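Local coordinates for type IV pilus biogenesis protein PilB (Streptococcus sanguinis, PDB 7B7P) that is a minor pilin subunit of type IV pili that carries a von Willebrand factor A-like module and has a direct role in adhesion, at residues 201-206 / 238-243; 224-229 / 247-252; 261-266 / 348-353; 278-283 / 407-412; 385-388 / 393-396. All coordinates share one frame; numbering follows the deposited sequence.

Contact 1. Residues 201-206 / 238-243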
# COMPACT_ATOMS: atom_id res chain seq x y z
N ILE A 201 -1.03 -8.48 -16.30
CA ILE A 201 -0.26 -7.23 -16.34
C ILE A 201 0.19 -6.83 -14.93
O ILE A 201 1.34 -6.43 -14.72
CB ILE A 201 -1.09 -6.12 -17.01
CG1 ILE A 201 -1.36 -6.46 -18.48
CG2 ILE A 201 -0.39 -4.76 -16.89
CD1 ILE A 201 -1.93 -5.31 -19.27
N MET A 202 -0.72 -6.93 -13.95
CA MET A 202 -0.41 -6.49 -12.59
C MET A 202 0.72 -7.32 -11.99
O MET A 202 1.55 -6.80 -11.23
CB MET A 202 -1.68 -6.54 -11.73
CG MET A 202 -1.46 -6.54 -10.23
SD MET A 202 -0.63 -5.05 -9.63
CE MET A 202 -1.61 -4.67 -8.17
N ILE A 203 0.77 -8.62 -12.32
CA ILE A 203 1.83 -9.49 -11.82
C ILE A 203 3.19 -9.06 -12.37
O ILE A 203 4.17 -8.91 -11.63
CB ILE A 203 1.53 -10.96 -12.18
CG1 ILE A 203 0.41 -11.52 -11.30
CG2 ILE A 203 2.80 -11.80 -12.06
CD1 ILE A 203 0.65 -11.40 -9.82
N LYS A 204 3.29 -8.86 -13.70
CA LYS A 204 4.55 -8.41 -14.28
C LYS A 204 4.97 -7.07 -13.69
O LYS A 204 6.16 -6.84 -13.45
CB LYS A 204 4.43 -8.32 -15.79
CG LYS A 204 4.17 -9.66 -16.47
CD LYS A 204 3.46 -9.48 -17.82
CE LYS A 204 3.90 -10.53 -18.83
NZ LYS A 204 2.79 -10.93 -19.74
N ASP A 205 4.01 -6.20 -13.39
CA ASP A 205 4.34 -4.93 -12.76
C ASP A 205 4.85 -5.13 -11.33
O ASP A 205 5.80 -4.47 -10.91
CB ASP A 205 3.13 -3.99 -12.79
CG ASP A 205 3.53 -2.53 -12.70
OD1 ASP A 205 4.72 -2.23 -12.97
OD2 ASP A 205 2.67 -1.69 -12.36
N LEU A 206 4.21 -6.03 -10.56
CA LEU A 206 4.70 -6.33 -9.21
C LEU A 206 6.09 -6.94 -9.24
O LEU A 206 6.92 -6.65 -8.37
CB LEU A 206 3.74 -7.27 -8.49
CG LEU A 206 2.42 -6.72 -7.94
CD1 LEU A 206 1.68 -7.84 -7.25
CD2 LEU A 206 2.64 -5.55 -7.00
N ASN A 238 6.12 -17.06 -14.34
CA ASN A 238 5.54 -17.98 -15.31
C ASN A 238 4.47 -18.87 -14.69
O ASN A 238 3.43 -19.12 -15.31
CB ASN A 238 6.65 -18.84 -15.91
CG ASN A 238 6.46 -19.07 -17.37
OD1 ASN A 238 5.72 -19.97 -17.78
ND2 ASN A 238 7.12 -18.25 -18.19
N THR A 239 4.72 -19.38 -13.48
CA THR A 239 3.82 -20.39 -12.95
C THR A 239 2.46 -19.79 -12.56
O THR A 239 1.43 -20.46 -12.71
CB THR A 239 4.49 -21.09 -11.77
OG1 THR A 239 4.20 -20.40 -10.55
CG2 THR A 239 6.00 -21.13 -11.98
N ILE A 240 2.43 -18.54 -12.10
CA ILE A 240 1.15 -17.96 -11.72
C ILE A 240 0.38 -17.46 -12.95
O ILE A 240 -0.85 -17.61 -13.02
CB ILE A 240 1.32 -16.85 -10.66
CG1 ILE A 240 -0.05 -16.29 -10.29
CG2 ILE A 240 2.23 -15.75 -11.17
CD1 ILE A 240 -0.18 -15.91 -8.83
N ILE A 241 1.07 -16.87 -13.93
CA ILE A 241 0.38 -16.41 -15.13
C ILE A 241 -0.29 -17.58 -15.83
O ILE A 241 -1.36 -17.42 -16.44
CB ILE A 241 1.35 -15.68 -16.07
CG1 ILE A 241 1.84 -14.38 -15.45
CG2 ILE A 241 0.67 -15.38 -17.40
CD1 ILE A 241 2.61 -13.52 -16.43
N ALA A 242 0.31 -18.76 -15.74
CA ALA A 242 -0.33 -19.95 -16.27
C ALA A 242 -1.66 -20.22 -15.57
O ALA A 242 -2.66 -20.55 -16.22
CB ALA A 242 0.61 -21.16 -16.14
N THR A 243 -1.68 -20.09 -14.24
CA THR A 243 -2.92 -20.30 -13.49
C THR A 243 -3.99 -19.28 -13.88
O THR A 243 -5.15 -19.65 -14.14
CB THR A 243 -2.67 -20.21 -11.99
OG1 THR A 243 -1.41 -20.82 -11.67
CG2 THR A 243 -3.79 -20.93 -11.24
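An apolar helix-to-helix contact at the outer flank of the von Willebrand factor A-like module brings I203 and K204 against I240 and I241. The segments run nearly antiparallel, at 166° between their N-to-C directions, and their axes come no closer than 10.5 Å. That spacing matches a contact made by side-chain ends, since the nearest CA pair, I203 and I241, is still 7.8 Å apart.

Towards the sheet, the touching groups are methyls. With a chi1 of -74°, I203 holds CG2 anti to its backbone N, and this branch meets I240 CG2 at 4.1 Å, the two side chains approaching at a slant. The same I203 CG2 also lies 4.4 Å from I241 CG1, so one methyl serves both isoleucines. Strand 212-219 of the central sheet underlies this pair, for V214 touches both I203 and I240. The layering, helices 191-209 and 238-245 set side by side over a strand, is that of the alpha/beta vWFA fold.

Farther out, the exposed K204 contributes its aliphatic chain. Its CE lies 4.0 Å from I241 CD1, with the lysine chain crossing the isoleucine at about a right angle. Within the second helix, T243 OG1 turns back to the carbonyl T239 O at 3.0 Å, with a C=O...donor angle of 143°.

Contact 2. Residues 224-229 / 247-252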
# COMPACT_ATOMS: atom_id res chain seq x y z
N LYS A 224 -12.04 -20.67 -2.57
CA LYS A 224 -11.18 -21.74 -3.03
C LYS A 224 -9.79 -21.17 -3.30
O LYS A 224 -9.66 -20.03 -3.78
CB LYS A 224 -11.75 -22.41 -4.29
CG LYS A 224 -10.78 -23.38 -4.97
CD LYS A 224 -10.95 -23.44 -6.51
CE LYS A 224 -10.37 -24.76 -7.06
NZ LYS A 224 -10.48 -24.90 -8.53
N TYR A 225 -8.75 -21.94 -2.99
CA TYR A 225 -7.41 -21.58 -3.39
C TYR A 225 -7.22 -21.96 -4.86
O TYR A 225 -7.30 -23.14 -5.21
CB TYR A 225 -6.38 -22.28 -2.50
CG TYR A 225 -6.25 -21.69 -1.11
CD1 TYR A 225 -5.72 -20.42 -0.92
CD2 TYR A 225 -6.64 -22.42 0.01
CE1 TYR A 225 -5.60 -19.88 0.35
CE2 TYR A 225 -6.51 -21.89 1.28
CZ TYR A 225 -6.00 -20.63 1.45
OH TYR A 225 -5.90 -20.11 2.71
N ILE A 226 -7.00 -20.98 -5.72
CA ILE A 226 -6.62 -21.29 -7.10
C ILE A 226 -5.15 -21.65 -7.13
O ILE A 226 -4.74 -22.61 -7.79
CB ILE A 226 -6.94 -20.12 -8.05
CG1 ILE A 226 -8.26 -19.45 -7.68
CG2 ILE A 226 -6.99 -20.61 -9.49
CD1 ILE A 226 -9.48 -20.31 -7.91
N GLN A 227 -4.33 -20.89 -6.42
CA GLN A 227 -2.97 -21.26 -6.10
C GLN A 227 -2.80 -20.94 -4.63
O GLN A 227 -2.79 -19.76 -4.25
CB GLN A 227 -1.94 -20.51 -6.95
CG GLN A 227 -0.50 -20.77 -6.53
CD GLN A 227 0.51 -20.04 -7.39
OE1 GLN A 227 1.26 -19.20 -6.90
NE2 GLN A 227 0.52 -20.35 -8.69
N GLN A 228 -2.68 -21.98 -3.80
CA GLN A 228 -2.65 -21.77 -2.36
C GLN A 228 -1.30 -21.24 -1.90
O GLN A 228 -1.24 -20.32 -1.08
CB GLN A 228 -3.01 -23.06 -1.63
CG GLN A 228 -2.66 -23.03 -0.17
CD GLN A 228 -3.42 -24.07 0.65
OE1 GLN A 228 -3.77 -25.14 0.14
NE2 GLN A 228 -3.67 -23.76 1.91
N ASN A 229 -0.22 -21.81 -2.41
CA ASN A 229 1.10 -21.40 -1.93
C ASN A 229 1.58 -20.19 -2.71
O ASN A 229 1.10 -19.89 -3.80
CB ASN A 229 2.10 -22.56 -2.06
CG ASN A 229 1.72 -23.76 -1.19
OD1 ASN A 229 1.57 -23.64 0.04
ND2 ASN A 229 1.54 -24.91 -1.82
N ARG A 247 -8.18 -21.74 -18.40
CA ARG A 247 -9.60 -21.41 -18.41
C ARG A 247 -10.48 -22.45 -17.73
O ARG A 247 -11.70 -22.27 -17.69
CB ARG A 247 -10.09 -21.17 -19.85
CG ARG A 247 -9.57 -19.85 -20.36
CD ARG A 247 -10.38 -19.25 -21.50
NE ARG A 247 -10.43 -17.78 -21.45
CZ ARG A 247 -9.40 -16.95 -21.29
NH1 ARG A 247 -8.14 -17.39 -21.13
NH2 ARG A 247 -9.63 -15.64 -21.27
N GLU A 248 -9.90 -23.51 -17.18
CA GLU A 248 -10.65 -24.28 -16.20
C GLU A 248 -10.64 -23.61 -14.82
O GLU A 248 -11.44 -23.98 -13.96
CB GLU A 248 -10.10 -25.72 -16.11
CG GLU A 248 -8.58 -25.83 -16.12
CD GLU A 248 -8.03 -26.36 -17.45
OE1 GLU A 248 -8.19 -25.68 -18.49
OE2 GLU A 248 -7.42 -27.46 -17.44
N ASN A 249 -9.75 -22.63 -14.62
CA ASN A 249 -9.70 -21.83 -13.40
C ASN A 249 -10.53 -20.56 -13.55
O ASN A 249 -10.85 -20.12 -14.66
CB ASN A 249 -8.25 -21.47 -13.07
CG ASN A 249 -7.40 -22.68 -12.78
OD1 ASN A 249 -7.92 -23.73 -12.39
ND2 ASN A 249 -6.09 -22.53 -12.95
N LEU A 250 -10.86 -19.96 -12.40
CA LEU A 250 -11.63 -18.71 -12.35
C LEU A 250 -12.89 -18.80 -13.20
O LEU A 250 -13.30 -17.83 -13.85
CB LEU A 250 -10.79 -17.52 -12.79
CG LEU A 250 -9.50 -17.21 -12.06
CD1 LEU A 250 -8.64 -16.31 -12.95
CD2 LEU A 250 -9.79 -16.54 -10.72
N ASN A 251 -13.51 -19.96 -13.21
CA ASN A 251 -14.70 -20.14 -14.01
C ASN A 251 -15.91 -19.54 -13.30
O ASN A 251 -16.19 -19.92 -12.16
CB ASN A 251 -14.92 -21.61 -14.30
CG ASN A 251 -15.97 -21.84 -15.32
OD1 ASN A 251 -17.02 -22.41 -15.03
ND2 ASN A 251 -15.72 -21.38 -16.55
N PRO A 252 -16.63 -18.59 -13.91
CA PRO A 252 -17.68 -17.88 -13.17
C PRO A 252 -18.84 -18.80 -12.84
O PRO A 252 -19.35 -19.51 -13.71
CB PRO A 252 -18.10 -16.77 -14.14
CG PRO A 252 -16.88 -16.55 -15.01
CD PRO A 252 -16.29 -17.93 -15.18
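The side-chain amide of N249 takes the methyl CG2 of I226 over one of its flat faces, beside CG on the CB side and about 3.8 Å above the plane. I226 CG2 is 3.9 Å from both N249 CB and N249 CG. N249 ND2 lies only slightly farther from I226 CG2, at 4.1 Å. The amide nitrogen itself is engaged elsewhere, in a hydrogen bond to the backbone oxygen of T243. A second flat group, the ring of Y225, has Q228 CG on one face, 3.9 Å above the plane and over its centre; the Y225 ring also meets that of Y264, with the planes at about 45°.

The I226 and N249 side chains lie alongside one another, pointing opposite ways, their CA atoms 7.0 Å apart. I226 holds CG2 anti to its backbone N, while its other branch, CG1, approaches L250 CD2 at 4.5 Å. The strand is irregular here: I226 and Q227 both face L216 of the neighbouring strand 212-219, a classic beta bulge in the antiparallel pairing at this border of the vWFA sheet. The bulge lies where the strand turns a corner, and there I226 points at the loop between helices 238-245 and 258-270.

That loop is itself sharply bent, with L250 at phi/psi 51/37°, in the left-handed helical region. Its carbonyl N249 O accepts a hydrogen bond from R196 NH2, while the L250 side chain turns inward against M192 and R196 of helix 191-209 and against T170.

Contact 3. Residues 261-266 / 348-353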
# COMPACT_ATOMS: atom_id res chain seq x y z
N GLY A 261 -13.80 -15.44 1.05
CA GLY A 261 -12.62 -15.17 0.26
C GLY A 261 -11.54 -14.49 1.09
O GLY A 261 -10.36 -14.85 1.01
N LEU A 262 -11.96 -13.52 1.91
CA LEU A 262 -11.02 -12.77 2.74
C LEU A 262 -10.40 -13.67 3.79
O LEU A 262 -9.23 -13.50 4.16
CB LEU A 262 -11.74 -11.58 3.39
CG LEU A 262 -10.83 -10.65 4.20
CD1 LEU A 262 -9.85 -9.88 3.28
CD2 LEU A 262 -11.63 -9.69 5.05
N ARG A 263 -11.18 -14.63 4.30
CA ARG A 263 -10.65 -15.58 5.28
C ARG A 263 -9.51 -16.39 4.67
O ARG A 263 -8.43 -16.50 5.26
CB ARG A 263 -11.77 -16.50 5.79
CG ARG A 263 -11.27 -17.58 6.77
CD ARG A 263 -12.45 -18.26 7.47
NE ARG A 263 -13.30 -19.05 6.57
CZ ARG A 263 -13.77 -20.26 6.88
NH1 ARG A 263 -13.46 -20.80 8.06
NH2 ARG A 263 -14.54 -20.93 6.04
N TYR A 264 -9.74 -16.96 3.48
CA TYR A 264 -8.66 -17.71 2.84
C TYR A 264 -7.45 -16.82 2.59
O TYR A 264 -6.32 -17.20 2.90
CB TYR A 264 -9.15 -18.32 1.54
CG TYR A 264 -9.96 -19.60 1.68
CD1 TYR A 264 -11.05 -19.67 2.54
CD2 TYR A 264 -9.64 -20.73 0.92
CE1 TYR A 264 -11.80 -20.82 2.65
CE2 TYR A 264 -10.39 -21.89 1.03
CZ TYR A 264 -11.46 -21.93 1.89
OH TYR A 264 -12.23 -23.07 2.02
N GLY A 265 -7.69 -15.61 2.07
CA GLY A 265 -6.59 -14.70 1.83
C GLY A 265 -5.78 -14.41 3.07
O GLY A 265 -4.56 -14.56 3.07
N MET A 266 -6.45 -14.02 4.16
CA MET A 266 -5.72 -13.57 5.34
C MET A 266 -4.99 -14.72 6.05
O MET A 266 -3.89 -14.52 6.57
CB MET A 266 -6.66 -12.85 6.32
CG MET A 266 -7.21 -11.54 5.77
SD MET A 266 -8.06 -10.60 7.03
CE MET A 266 -7.97 -8.93 6.34
N ILE A 348 -21.81 -8.60 4.81
CA ILE A 348 -20.79 -7.59 5.02
C ILE A 348 -20.17 -7.76 6.41
O ILE A 348 -18.96 -7.60 6.58
CB ILE A 348 -21.40 -6.19 4.82
CG1 ILE A 348 -21.69 -5.95 3.33
CG2 ILE A 348 -20.49 -5.09 5.37
CD1 ILE A 348 -22.46 -4.68 3.03
N ALA A 349 -20.99 -8.08 7.41
CA ALA A 349 -20.47 -8.25 8.77
C ALA A 349 -19.55 -9.46 8.87
O ALA A 349 -18.59 -9.44 9.65
CB ALA A 349 -21.63 -8.40 9.77
N TYR A 350 -19.83 -10.51 8.10
CA TYR A 350 -18.95 -11.68 8.07
C TYR A 350 -17.53 -11.26 7.71
O TYR A 350 -16.56 -11.68 8.35
CB TYR A 350 -19.48 -12.70 7.07
CG TYR A 350 -18.68 -13.99 6.97
CD1 TYR A 350 -18.02 -14.49 8.06
CD2 TYR A 350 -18.63 -14.73 5.78
CE1 TYR A 350 -17.31 -15.65 8.00
CE2 TYR A 350 -17.94 -15.91 5.70
CZ TYR A 350 -17.28 -16.37 6.84
OH TYR A 350 -16.56 -17.54 6.81
N ALA A 351 -17.40 -10.42 6.68
CA ALA A 351 -16.09 -9.96 6.25
C ALA A 351 -15.42 -9.13 7.34
O ALA A 351 -14.20 -9.18 7.52
CB ALA A 351 -16.24 -9.17 4.95
N GLY A 352 -16.19 -8.35 8.09
CA GLY A 352 -15.61 -7.62 9.20
C GLY A 352 -15.16 -8.54 10.32
O GLY A 352 -14.09 -8.35 10.90
N GLU A 353 -15.96 -9.57 10.64
CA GLU A 353 -15.52 -10.51 11.67
C GLU A 353 -14.26 -11.24 11.23
O GLU A 353 -13.33 -11.41 12.03
CB GLU A 353 -16.61 -11.52 12.02
CG GLU A 353 -17.78 -10.93 12.73
CD GLU A 353 -17.37 -10.06 13.92
OE1 GLU A 353 -16.73 -10.58 14.85
OE2 GLU A 353 -17.67 -8.84 13.91
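The backbones of 261-266 and 348-353, both helical, pass closest at L262 and A351, whose CA atoms are 6.8 Å apart. The first segment belongs to helix 258-270, which lies against the central sheet of the vWFA-like fold, and the second to helix 341-358, packed beside it. All four touching residues are buried.

On the polar side, R263 and Y350 meet through their functional ends. The tyrosine hydroxyl sits over one face of the guanidinium, with Y350 OH 3.6 Å from R263 NE and 3.9 Å from R263 CZ. The tyrosine ring and the guanidinium are inclined by 55°, so this is no flat stack. Both extended first torsions, 177° for R263 and -178° for Y350, send the chains away from their own backbone N, and the arginine then bends at chi3.

Each polar end has firmer partners elsewhere. R263 NH1 is hydrogen-bonded to the carbonyl of S322 and R263 NH2 forms a salt bridge with D260; these two bonds would limit the guanidinium's rotation, and the negative charge of D260 would be expected to offset the positive charge of the arginine. The carbonyl of D320 satisfies the buried Y350 hydroxyl through a hydrogen bond.

L262 supplies the other touch, methyl to carbonyl oxygen. Besides touching I387 of helix 380-388, it presses its methyl CD2 against a backbone carbonyl, 3.6 Å from A351 O.

Contact 4. Residues 278-283 / 407-412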
# COMPACT_ATOMS: atom_id res chain seq x y z
N TYR A 278 -0.36 -7.94 2.05
CA TYR A 278 -1.39 -7.22 1.32
C TYR A 278 -2.50 -8.16 0.88
O TYR A 278 -2.23 -9.27 0.40
CB TYR A 278 -0.80 -6.53 0.09
CG TYR A 278 0.18 -5.43 0.43
CD1 TYR A 278 -0.26 -4.18 0.83
CD2 TYR A 278 1.55 -5.65 0.35
CE1 TYR A 278 0.62 -3.18 1.14
CE2 TYR A 278 2.44 -4.66 0.66
CZ TYR A 278 1.98 -3.43 1.05
OH TYR A 278 2.88 -2.44 1.37
N ILE A 279 -3.74 -7.69 0.99
CA ILE A 279 -4.88 -8.29 0.31
C ILE A 279 -5.33 -7.37 -0.82
O ILE A 279 -5.50 -6.16 -0.62
CB ILE A 279 -6.04 -8.56 1.28
CG1 ILE A 279 -5.62 -9.57 2.35
CG2 ILE A 279 -7.30 -9.01 0.51
CD1 ILE A 279 -5.83 -11.02 1.95
N VAL A 280 -5.55 -7.92 -2.00
CA VAL A 280 -6.20 -7.21 -3.09
C VAL A 280 -7.46 -7.97 -3.39
O VAL A 280 -7.42 -9.08 -3.93
CB VAL A 280 -5.31 -7.10 -4.34
CG1 VAL A 280 -6.10 -6.51 -5.51
CG2 VAL A 280 -4.11 -6.25 -4.01
N LEU A 281 -8.59 -7.39 -3.03
CA LEU A 281 -9.87 -8.06 -3.13
C LEU A 281 -10.66 -7.40 -4.24
O LEU A 281 -10.85 -6.19 -4.22
CB LEU A 281 -10.62 -7.97 -1.80
CG LEU A 281 -11.84 -8.88 -1.73
CD1 LEU A 281 -12.07 -9.33 -0.31
CD2 LEU A 281 -13.05 -8.14 -2.24
N LEU A 282 -11.14 -8.20 -5.18
CA LEU A 282 -11.91 -7.71 -6.32
C LEU A 282 -13.30 -8.31 -6.26
O LEU A 282 -13.43 -9.53 -6.16
CB LEU A 282 -11.23 -8.07 -7.64
CG LEU A 282 -11.94 -7.41 -8.82
CD1 LEU A 282 -10.93 -6.87 -9.86
CD2 LEU A 282 -12.92 -8.38 -9.46
N THR A 283 -14.33 -7.48 -6.33
CA THR A 283 -15.69 -7.98 -6.34
C THR A 283 -16.53 -7.16 -7.32
O THR A 283 -16.25 -5.98 -7.56
CB THR A 283 -16.32 -7.97 -4.92
OG1 THR A 283 -17.64 -8.53 -4.96
CG2 THR A 283 -16.39 -6.59 -4.33
N LYS A 407 -5.53 0.97 -14.41
CA LYS A 407 -5.00 2.06 -13.61
C LYS A 407 -5.01 1.73 -12.11
O LYS A 407 -4.03 2.01 -11.41
CB LYS A 407 -5.77 3.35 -13.89
CG LYS A 407 -5.20 4.56 -13.13
CD LYS A 407 -6.22 5.68 -12.96
CE LYS A 407 -5.53 7.02 -12.67
NZ LYS A 407 -6.43 8.21 -12.88
N THR A 408 -6.12 1.15 -11.61
CA THR A 408 -6.19 0.76 -10.20
C THR A 408 -5.09 -0.24 -9.85
O THR A 408 -4.44 -0.12 -8.81
CB THR A 408 -7.56 0.17 -9.88
OG1 THR A 408 -8.58 1.13 -10.15
CG2 THR A 408 -7.63 -0.22 -8.40
N PHE A 409 -4.87 -1.24 -10.72
CA PHE A 409 -3.78 -2.18 -10.48
C PHE A 409 -2.44 -1.46 -10.43
O PHE A 409 -1.65 -1.65 -9.49
CB PHE A 409 -3.81 -3.27 -11.55
CG PHE A 409 -4.76 -4.41 -11.22
CD1 PHE A 409 -5.04 -4.73 -9.89
CD2 PHE A 409 -5.34 -5.16 -12.23
CE1 PHE A 409 -5.91 -5.78 -9.59
CE2 PHE A 409 -6.20 -6.20 -11.93
CZ PHE A 409 -6.48 -6.51 -10.60
N SER A 410 -2.18 -0.56 -11.39
CA SER A 410 -0.90 0.15 -11.42
C SER A 410 -0.71 1.00 -10.17
O SER A 410 0.36 1.02 -9.56
CB SER A 410 -0.81 1.02 -12.68
OG SER A 410 -0.06 2.21 -12.43
N ASP A 411 -1.76 1.71 -9.77
CA ASP A 411 -1.69 2.51 -8.55
C ASP A 411 -1.39 1.64 -7.33
O ASP A 411 -0.66 2.06 -6.43
CB ASP A 411 -3.01 3.28 -8.36
CG ASP A 411 -3.20 4.39 -9.40
OD1 ASP A 411 -2.18 4.94 -9.90
OD2 ASP A 411 -4.36 4.73 -9.72
N ILE A 412 -1.95 0.42 -7.28
CA ILE A 412 -1.69 -0.44 -6.13
C ILE A 412 -0.23 -0.87 -6.11
O ILE A 412 0.42 -0.85 -5.06
CB ILE A 412 -2.66 -1.65 -6.12
CG1 ILE A 412 -4.08 -1.19 -5.82
CG2 ILE A 412 -2.23 -2.69 -5.09
CD1 ILE A 412 -5.13 -2.25 -6.07
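V280 divides its two methyls between F409 and I412. Its chi1 of 172° sets CG1 anti to the backbone N and CG2 anti to the carbonyl carbon, so that each branch has its own partner on the helix.

V280 CG1 comes to the edge of the phenyl ring, near the ring plane, and the closest ring atom is F409 CE1 at 4.1 Å. The ring gets there because F409, with a chi1 of -85°, swings its end towards the strand although its CB does not start in that direction. The other branch meets I412 tip to tip: V280 CG2 and I412 CG2 are 4.2 Å apart. The isoleucine uses its short branch, which lies anti to its own backbone N. Since the CA atoms of V280 and I412 remain 8.7 Å apart, side chains alone span the gap.

M202 of helix 191-209 touches both F409 and I412 and so extends the apolar layer. I279, the preceding residue on the strand, instead packs against helix 258-270. Successive residues of the central parallel strand 276-283 thus serve helices on its two faces, the three-layer alpha/beta sandwich of von Willebrand factor A domains.

Contact 5. Residues 385-388 / 393-396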
# COMPACT_ATOMS: atom_id res chain seq x y z
N ASP A 385 -15.05 -0.48 4.48
CA ASP A 385 -15.10 0.14 5.80
C ASP A 385 -15.28 -0.91 6.89
O ASP A 385 -14.66 -0.81 7.96
CB ASP A 385 -16.23 1.16 5.86
CG ASP A 385 -16.00 2.36 4.96
OD1 ASP A 385 -14.87 2.55 4.43
OD2 ASP A 385 -16.97 3.15 4.79
N ARG A 386 -16.14 -1.91 6.66
CA ARG A 386 -16.28 -2.99 7.63
C ARG A 386 -14.99 -3.78 7.78
O ARG A 386 -14.56 -4.09 8.90
CB ARG A 386 -17.44 -3.91 7.26
CG ARG A 386 -18.04 -4.62 8.45
CD ARG A 386 -18.77 -3.64 9.35
NE ARG A 386 -19.91 -3.09 8.62
CZ ARG A 386 -21.14 -3.58 8.72
NH1 ARG A 386 -21.37 -4.60 9.55
NH2 ARG A 386 -22.12 -3.05 8.00
N ILE A 387 -14.34 -4.11 6.66
CA ILE A 387 -13.04 -4.78 6.74
C ILE A 387 -12.05 -3.93 7.56
O ILE A 387 -11.20 -4.47 8.27
CB ILE A 387 -12.51 -5.08 5.31
CG1 ILE A 387 -13.38 -6.12 4.59
CG2 ILE A 387 -11.03 -5.54 5.33
CD1 ILE A 387 -12.92 -6.39 3.13
N GLY A 388 -12.20 -2.60 7.51
CA GLY A 388 -11.37 -1.67 8.27
C GLY A 388 -11.51 -1.78 9.78
O GLY A 388 -10.60 -1.38 10.51
N GLU A 393 -4.94 -0.54 7.42
CA GLU A 393 -5.33 0.41 6.38
C GLU A 393 -6.21 -0.27 5.35
O GLU A 393 -5.98 -1.43 4.99
CB GLU A 393 -4.10 0.99 5.70
CG GLU A 393 -3.30 1.95 6.56
CD GLU A 393 -2.04 2.48 5.86
OE1 GLU A 393 -1.88 2.25 4.63
OE2 GLU A 393 -1.22 3.15 6.53
N THR A 394 -7.23 0.44 4.89
CA THR A 394 -8.07 -0.04 3.80
C THR A 394 -8.26 1.07 2.78
O THR A 394 -8.17 2.26 3.11
CB THR A 394 -9.45 -0.50 4.27
OG1 THR A 394 -10.18 0.62 4.78
CG2 THR A 394 -9.33 -1.59 5.34
N LYS A 395 -8.55 0.67 1.55
CA LYS A 395 -8.76 1.63 0.47
C LYS A 395 -9.72 1.01 -0.54
O LYS A 395 -9.44 -0.05 -1.09
CB LYS A 395 -7.43 1.99 -0.18
CG LYS A 395 -7.51 3.02 -1.29
CD LYS A 395 -6.26 2.91 -2.17
CE LYS A 395 -6.39 3.64 -3.51
NZ LYS A 395 -6.92 5.01 -3.33
N TYR A 396 -10.82 1.70 -0.79
CA TYR A 396 -11.78 1.29 -1.80
C TYR A 396 -11.61 2.10 -3.08
O TYR A 396 -11.45 3.32 -3.05
CB TYR A 396 -13.21 1.44 -1.28
CG TYR A 396 -14.19 1.10 -2.36
CD1 TYR A 396 -14.27 -0.20 -2.87
CD2 TYR A 396 -15.00 2.09 -2.94
CE1 TYR A 396 -15.15 -0.52 -3.90
CE2 TYR A 396 -15.89 1.77 -3.95
CZ TYR A 396 -15.96 0.46 -4.43
OH TYR A 396 -16.82 0.14 -5.44
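The first torsion of T394, 66°, puts OG1 between the backbone N and the carbonyl carbon and turns the methyl CG2 anti to that carbon. From there CG2 comes down on the backbone at I387 and G388. I387 adds a chi1 of -66°, which leaves its own CG2 branch anti to the backbone N and within reach of the same threonine.

The tightest approach is methyl to backbone. T394 CG2 lies 3.6 Å from G388 CA and 3.7 Å from G388 N, so it rests against main chain that carries no side chain. Between side chains, I387 CG2 and T394 CG2 are 4.3 Å apart, a looser apolar touch, and I387 C is at a similar 4.2 Å from that threonine methyl. No hydrogen bond crosses between the segments; the evidence is of van der Waals contact alone. The backbones themselves run close, with the CA atoms of G388 and T394 separated by 5.8 Å.

On the strand the direction alternates. T394 points at the helix, whereas E393 and K395 on its two sides point away from it, and E393 OE1 forms a salt bridge with R364 NH2 of the adjacent strand. The helix is tied to a neighbouring helix as well: I387 O is hydrogen-bonded to S355 OG, and R386 NH1 makes a salt bridge to E345 OE2, both partners on helix 341-358.

Strand 364-370, helix 380-388 and strand 393-399 form a beta-alpha-beta unit, the two strands parallel and bonded through E393 and K395 to V365. The contact therefore closes the short return from helix to strand, with helix 341-358 packed against helix 380-388 through R386, I348 and A349.

Contacts 1 and 4 lie 14 Å apart, centre to centre, and join through M202, whose CE is 3.7 Å from I412 CG2. L262 of contact 3 links it to contacts 5 and 4: its CD2 reaches I387 CG1 at 4.0 Å, its CD1 I279 CG2 at 3.9 Å. Contact 2 borders contact 1, with I226 CG2 3.7 Å from T243 CG2. It reaches contact 3 by a probable hydrogen bond, Y225 OH 2.9 Å from Y264 O. The side chains of L250 and F409 are each about 12 Å from that of D284, a magnesium-binding residue, and that of L250 is about 14 Å from the bound magnesium ion; contacts 1, 3 and 5 lie away.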